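Local coordinates for endo-b-1,4-glucanase (Nasutitermes takasagoensis, PDB 1KS8), which probably hydrolyses internal beta-1,4-glucosidic linkages in cellulose, lichenin and cereal beta-D-glucans, at residues S362-C365 / T371-W374. Residues are numbered along the deposited sequence; the frame is centred on the assembly and turned at random.
Sequences SSSC and TCDW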
loop_
_atom_site.group_PDB
_atom_site.type_symbol
_atom_site.label_atom_id
_atom_site.label_comp_id
_atom_site.label_asym_id
_atom_site.label_seq_id
_atom_site.Cartn_x
_atom_site.Cartn_y
_atom_site.Cartn_z
ATOM N N SER A 362 -14.735 -11.212 -2.447
ATOM C CA SER A 362 -14.556 -12.385 -1.602
ATOM C C SER A 362 -15.290 -12.346 -0.269
ATOM O O SER A 362 -15.844 -13.359 0.155
ATOM C CB SER A 362 -13.065 -12.688 -1.389
ATOM O OG SER A 362 -12.421 -11.702 -0.611
ATOM N N SER A 363 -15.320 -11.194 0.389
ATOM C CA SER A 363 -16.017 -11.116 1.670
ATOM C C SER A 363 -17.539 -11.132 1.523
ATOM O O SER A 363 -18.251 -11.476 2.460
ATOM C CB SER A 363 -15.585 -9.865 2.451
ATOM O OG SER A 363 -15.938 -8.672 1.777
ATOM N N SER A 364 -18.042 -10.765 0.349
ATOM C CA SER A 364 -19.488 -10.745 0.133
ATOM C C SER A 364 -20.068 -12.141 -0.061
ATOM O O SER A 364 -21.261 -12.369 0.139
ATOM C CB SER A 364 -19.827 -9.910 -1.103
ATOM O OG SER A 364 -19.551 -10.632 -2.299
ATOM N N CYS A 365 -19.214 -13.078 -0.440
ATOM C CA CYS A 365 -19.653 -14.431 -0.733
ATOM C C CYS A 365 -19.918 -15.390 0.409
ATOM O O CYS A 365 -19.190 -15.422 1.394
ATOM C CB CYS A 365 -18.641 -15.098 -1.651
ATOM S SG CYS A 365 -18.469 -14.350 -3.292
ATOM N N THR A 371 -23.976 -20.623 -4.460
ATOM C CA THR A 371 -23.504 -19.769 -5.537
ATOM C C THR A 371 -23.195 -18.354 -5.073
ATOM O O THR A 371 -23.876 -17.811 -4.202
ATOM C CB THR A 371 -24.550 -19.646 -6.663
ATOM O OG1 THR A 371 -25.740 -19.043 -6.143
ATOM C CG2 THR A 371 -24.888 -20.994 -7.227
ATOM N N CYS A 372 -22.141 -17.780 -5.643
ATOM C CA CYS A 372 -21.798 -16.391 -5.379
ATOM C C CYS A 372 -21.702 -15.782 -6.764
ATOM O O CYS A 372 -20.882 -16.205 -7.583
ATOM C CB CYS A 372 -20.458 -16.215 -4.670
ATOM S SG CYS A 372 -20.337 -14.500 -4.064
ATOM N N ASP A 373 -22.562 -14.810 -7.037
ATOM C CA ASP A 373 -22.572 -14.159 -8.338
ATOM C C ASP A 373 -23.040 -12.722 -8.182
ATOM O O ASP A 373 -23.007 -12.182 -7.077
ATOM C CB ASP A 373 -23.470 -14.937 -9.316
ATOM C CG ASP A 373 -24.912 -15.055 -8.843
ATOM O OD1 ASP A 373 -25.675 -15.802 -9.491
ATOM O OD2 ASP A 373 -25.290 -14.412 -7.842
ATOM N N TRP A 374 -23.470 -12.093 -9.269
ATOM C CA TRP A 374 -23.914 -10.711 -9.165
ATOM C C TRP A 374 -25.160 -10.534 -8.308
ATOM O O TRP A 374 -25.451 -9.425 -7.863
ATOM C CB TRP A 374 -24.113 -10.104 -10.554
ATOM C CG TRP A 374 -22.803 -9.762 -11.202
ATOM C CD1 TRP A 374 -22.115 -10.506 -12.116
ATOM C CD2 TRP A 374 -21.989 -8.616 -10.923
ATOM N NE1 TRP A 374 -20.921 -9.895 -12.422
ATOM C CE2 TRP A 374 -20.819 -8.734 -11.703
ATOM C CE3 TRP A 374 -22.134 -7.503 -10.084
ATOM C CZ2 TRP A 374 -19.796 -7.778 -11.671
ATOM C CZ3 TRP A 374 -21.116 -6.552 -10.051
ATOM C CH2 TRP A 374 -19.962 -6.698 -10.842
#
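Cys365 and Cys372 are joined by a disulfide that closes an eight-residue loop in this family 9 (alpha/alpha)6 glycosidase. SG of Cys365 lies 2.0 Å from SG of Cys372. The bridge turns through a chi3 of -81°, close to the 90° magnitude that a relaxed disulfide prefers. The two side chains reach it differently. In Cys365 the sulfur is anti to the carbonyl carbon, with chi1 -64°. In Cys372 it is anti to the backbone N (chi1 -167°), which carries the sulfur across to Cys365, just past the short helix 361-364. The CA atoms of the two cysteines are 5.5 Å apart. Within the contact the close packing is confined to this bridge, where CB of Cys365 is 3.7 Å from CB of Cys372. Outside it the Cys365 side chain touches Arg129.

Around the bridge the contact is looser. OG of Ser364 stands 4.3 Å from SG of Cys372, beside the sulfur without bonding to it. This hydroxyl is instead hydrogen-bonded to the backbone O of Arg361 and to NE1 of Trp127. The serine side chain is about 11 Å from that of Asp403, a predicted active-site residue. On either side of Cys372 in sequence, Thr371 and Trp374 are exposed. Asp373 is the N-cap of helix 374-377, with its OD2 hydrogen-bonded to the backbone N of Asn375.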